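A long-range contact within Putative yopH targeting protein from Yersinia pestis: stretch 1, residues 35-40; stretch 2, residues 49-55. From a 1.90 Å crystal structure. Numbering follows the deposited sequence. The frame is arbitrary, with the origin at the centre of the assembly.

Stretch 1 35-40: IWVVHL
Stretch 2 (49-55) VAFMRAG

Two extended strands, 36-40 and 49-55, run antiparallel, their directions 153° apart and their axes approaching to 4.5 Å; together they bury 474 Å². The register sets His39 opposite Phe51 (CA to CA 5.2 Å) and Leu40 opposite Ala50 (CA to CA 4.6 Å). Over Trp36-Leu40 and Val49-Ala54, phi runs from about -87° to -155°, with psi between 123° and 157° except at Ala54 (-108/-155).

His39 and Phe51 form the hydrogen-bonded pair. His39 N donates to Phe51 O at 2.7 Å, nearly straight at 174°, and Phe51 N returns the bond to His39 O at 2.9 Å. Carbonyls also receive CA-H...O contacts, as from Ala50 CA to His39 O at 3.1 Å. On their shared face, His39 (chi1 m, chi2 -80°) sets CB over the Phe51 ring, 3.7 Å from its centroid, a CH-pi contact; Phe51 has chi1 p and chi2 93°. The two rings lie 29° from parallel but slid apart, with centroids 5.2 Å apart and little overlap. Histidine thus offers a CB to the Phe51 face while its ring nitrogen NE2 keeps a hydrogen-bonding partner elsewhere in the structure.

At Val37 and Arg53 the strands have parted to 7.5 Å (CA to CA), and two waters bridge the gap. The O of water 1 donates to Val37 O (2.7 Å) and accepts from Arg53 N (2.8 Å); the O of water 2 accepts from Val37 N (3.1 Å) and donates to Arg53 O (2.8 Å).

Met52 covers the most surface. Its flexible, unbranched chain (p, t, m) brings CE to 3.4 Å from Trp36 CE3, while SD lies 4.2 Å from CG2 of Val38 (chi1 t). Trp36 (chi1 m, chi2 127°) points sideways at CB, but its long indole reaches across, with CZ3 4.0 Å from Ala54 CA. Compact Ala50 receives Leu40 (chi1 m, chi2 145°, between wells), Ala50 CB to Leu40 CD2 3.9 Å, on the face opposite His39 and Phe51.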

ATOM      1  N   ILE A  35      13.842  -0.230  -3.051  1.00 34.21           N
ATOM      2  CA  ILE A  35      13.335  -1.060  -4.152  1.00 35.72           C
ATOM      3  C   ILE A  35      11.826  -1.288  -4.189  1.00 34.16           C
ATOM      4  O   ILE A  35      11.252  -1.404  -5.263  1.00 33.99           O
ATOM      5  CB  ILE A  35      14.076  -2.424  -4.313  1.00 40.38           C
ATOM      6  CG1 ILE A  35      13.722  -3.418  -3.197  1.00 43.80           C
ATOM      7  CG2 ILE A  35      15.600  -2.234  -4.505  1.00 42.28           C
ATOM      8  CD1 ILE A  35      13.387  -4.828  -3.699  1.00 46.88           C
ATOM      9  N   TRP A  36      11.162  -1.435  -3.046  1.00 30.92           N
ATOM     10  CA  TRP A  36       9.763  -1.651  -3.057  1.00 29.57           C
ATOM     11  C   TRP A  36       9.025  -0.305  -3.055  1.00 24.48           C
ATOM     12  O   TRP A  36       9.430   0.659  -2.408  1.00 24.43           O
ATOM     13  CB  TRP A  36       9.264  -2.353  -1.795  1.00 32.80           C
ATOM     14  CG  TRP A  36       9.781  -3.725  -1.447  1.00 38.87           C
ATOM     15  CD1 TRP A  36      10.341  -4.080  -0.240  1.00 44.51           C
ATOM     16  CD2 TRP A  36       9.653  -4.939  -2.197  1.00 37.81           C
ATOM     17  NE1 TRP A  36      10.604  -5.421  -0.218  1.00 44.37           N
ATOM     18  CE2 TRP A  36      10.208  -5.975  -1.404  1.00 43.05           C
ATOM     19  CE3 TRP A  36       9.182  -5.245  -3.465  1.00 36.86           C
ATOM     20  CZ2 TRP A  36      10.291  -7.298  -1.837  1.00 42.68           C
ATOM     21  CZ3 TRP A  36       9.275  -6.551  -3.903  1.00 38.96           C
ATOM     22  CH2 TRP A  36       9.842  -7.565  -3.089  1.00 41.78           C
ATOM     23  N   VAL A  37       7.852  -0.308  -3.651  1.00 22.87           N
ATOM     24  CA  VAL A  37       7.034   0.903  -3.691  1.00 20.65           C
ATOM     25  C   VAL A  37       5.609   0.584  -3.306  1.00 19.03           C
ATOM     26  O   VAL A  37       4.947  -0.252  -3.922  1.00 18.10           O
ATOM     27  CB  VAL A  37       7.097   1.572  -5.115  1.00 20.70           C
ATOM     28  CG1 VAL A  37       6.230   2.798  -5.129  1.00 20.72           C
ATOM     29  CG2 VAL A  37       8.505   1.940  -5.478  1.00 22.34           C
ATOM     30  N   VAL A  38       5.108   1.270  -2.268  1.00 18.48           N
ATOM     31  CA  VAL A  38       3.761   1.172  -1.877  1.00 17.69           C
ATOM     32  C   VAL A  38       3.105   2.423  -2.412  1.00 17.95           C
ATOM     33  O   VAL A  38       3.488   3.545  -2.125  1.00 19.34           O
ATOM     34  CB  VAL A  38       3.580   1.089  -0.342  1.00 17.19           C
ATOM     35  CG1 VAL A  38       2.143   1.270   0.039  1.00 16.93           C
ATOM     36  CG2 VAL A  38       4.001  -0.289   0.206  1.00 19.25           C
ATOM     37  N   HIS A  39       2.067   2.195  -3.185  1.00 18.33           N
ATOM     38  CA  HIS A  39       1.265   3.257  -3.809  1.00 17.48           C
ATOM     39  C   HIS A  39      -0.004   3.504  -3.020  1.00 16.57           C
ATOM     40  O   HIS A  39      -0.626   2.582  -2.464  1.00 16.94           O
ATOM     41  CB  HIS A  39       0.870   2.819  -5.215  1.00 16.80           C
ATOM     42  CG  HIS A  39       2.031   2.611  -6.116  1.00 18.54           C
ATOM     43  ND1 HIS A  39       2.674   3.652  -6.745  1.00 18.70           N
ATOM     44  CD2 HIS A  39       2.704   1.482  -6.463  1.00 18.40           C
ATOM     45  CE1 HIS A  39       3.666   3.171  -7.461  1.00 20.55           C
ATOM     46  NE2 HIS A  39       3.711   1.863  -7.281  1.00 19.25           N
ATOM     47  N   LEU A  40      -0.387   4.768  -2.957  1.00 17.71           N
ATOM     48  CA  LEU A  40      -1.591   5.235  -2.273  1.00 18.32           C
ATOM     49  C   LEU A  40      -2.458   6.032  -3.252  1.00 16.90           C
ATOM     50  O   LEU A  40      -1.963   6.877  -3.923  1.00 18.52           O
ATOM     51  CB  LEU A  40      -1.255   6.175  -1.147  1.00 21.71           C
ATOM     52  CG  LEU A  40      -0.251   5.575  -0.222  1.00 26.83           C
ATOM     53  CD1 LEU A  40       0.690   6.662   0.305  1.00 33.39           C
ATOM     54  CD2 LEU A  40      -1.067   4.799   0.765  1.00 26.33           C
ATOM     55  N   VAL A  49      -6.913   3.091  -1.530  1.00 16.16           N
ATOM     56  CA  VAL A  49      -6.117   1.861  -1.553  1.00 16.02           C
ATOM     57  C   VAL A  49      -4.669   2.132  -1.343  1.00 16.72           C
ATOM     58  O   VAL A  49      -4.151   3.215  -1.680  1.00 17.52           O
ATOM     59  CB  VAL A  49      -6.227   1.079  -2.863  1.00 16.84           C
ATOM     60  CG1 VAL A  49      -7.634   0.507  -3.037  1.00 18.34           C
ATOM     61  CG2 VAL A  49      -5.829   1.988  -4.048  1.00 16.48           C
ATOM     62  N   ALA A  50      -4.010   1.124  -0.773  1.00 16.96           N
ATOM     63  CA  ALA A  50      -2.585   1.044  -0.653  1.00 17.09           C
ATOM     64  C   ALA A  50      -2.178  -0.270  -1.294  1.00 17.20           C
ATOM     65  O   ALA A  50      -2.814  -1.337  -1.093  1.00 16.26           O
ATOM     66  CB  ALA A  50      -2.170   1.080   0.795  1.00 17.24           C
ATOM     67  N   PHE A  51      -1.204  -0.203  -2.166  1.00 17.13           N
ATOM     68  CA  PHE A  51      -0.856  -1.409  -2.964  1.00 17.13           C
ATOM     69  C   PHE A  51       0.569  -1.404  -3.461  1.00 17.11           C
ATOM     70  O   PHE A  51       1.192  -0.323  -3.608  1.00 16.87           O
ATOM     71  CB  PHE A  51      -1.856  -1.632  -4.138  1.00 17.56           C
ATOM     72  CG  PHE A  51      -1.766  -0.627  -5.233  1.00 16.78           C
ATOM     73  CD1 PHE A  51      -0.953  -0.863  -6.364  1.00 18.47           C
ATOM     74  CD2 PHE A  51      -2.472   0.558  -5.157  1.00 16.26           C
ATOM     75  CE1 PHE A  51      -0.870   0.058  -7.371  1.00 18.47           C
ATOM     76  CE2 PHE A  51      -2.425   1.459  -6.201  1.00 18.01           C
ATOM     77  CZ  PHE A  51      -1.629   1.208  -7.307  1.00 17.88           C
ATOM     78  N   MET A  52       1.076  -2.603  -3.747  1.00 17.17           N
ATOM     79  CA  MET A  52       2.441  -2.783  -4.242  1.00 18.60           C
ATOM     80  C   MET A  52       2.524  -3.994  -5.183  1.00 19.53           C
ATOM     81  O   MET A  52       1.783  -5.010  -5.023  1.00 21.02           O
ATOM     82  CB  MET A  52       3.434  -2.902  -3.084  1.00 20.80           C
ATOM     83  CG  MET A  52       3.340  -4.125  -2.226  1.00 23.01           C
ATOM     84  SD  MET A  52       4.721  -4.188  -1.090  1.00 27.01           S
ATOM     85  CE  MET A  52       6.085  -4.701  -2.128  1.00 28.53           C
ATOM     86  N   ARG A  53       3.419  -3.893  -6.153  1.00 20.77           N
ATOM     87  CA  ARG A  53       3.806  -5.046  -6.953  1.00 22.54           C
ATOM     88  C   ARG A  53       4.938  -5.748  -6.217  1.00 22.20           C
ATOM     89  O   ARG A  53       5.959  -5.145  -5.845  1.00 22.61           O
ATOM     90  CB  ARG A  53       4.223  -4.654  -8.375  1.00 24.52           C
ATOM     91  CG  ARG A  53       4.555  -5.828  -9.344  1.00 28.23           C
ATOM     92  CD  ARG A  53       4.519  -5.335 -10.797  1.00 32.23           C
ATOM     93  NE  ARG A  53       4.873  -6.327 -11.841  1.00 36.69           N
ATOM     94  CZ  ARG A  53       6.107  -6.542 -12.292  1.00 41.60           C
ATOM     95  NH1 ARG A  53       7.137  -5.893 -11.753  1.00 42.25           N
ATOM     96  NH2 ARG A  53       6.337  -7.441 -13.265  1.00 46.73           N
ATOM     97  N   ALA A  54       4.757  -7.037  -6.011  1.00 22.36           N
ATOM     98  CA  ALA A  54       5.789  -7.863  -5.450  1.00 23.91           C
ATOM     99  C   ALA A  54       6.390  -8.807  -6.538  1.00 26.03           C
ATOM    100  O   ALA A  54       6.284  -8.528  -7.768  1.00 27.27           O
ATOM    101  CB  ALA A  54       5.214  -8.612  -4.255  1.00 23.11           C
ATOM    102  N   GLY A  55       6.943  -9.944  -6.113  1.00 25.55           N
ATOM    103  CA  GLY A  55       7.692 -10.845  -7.019  1.00 27.47           C
ATOM    104  C   GLY A  55       6.812 -11.809  -7.782  1.00 26.88           C
ATOM    105  O   GLY A  55       5.582 -11.876  -7.574  1.00 26.47           O
TER
HETATM  106  O   HOH W   1       4.871  -1.474  -6.333  1.00 18.78           O
HETATM  107  O   HOH W   2       7.209  -2.707  -5.493  1.00 21.74           O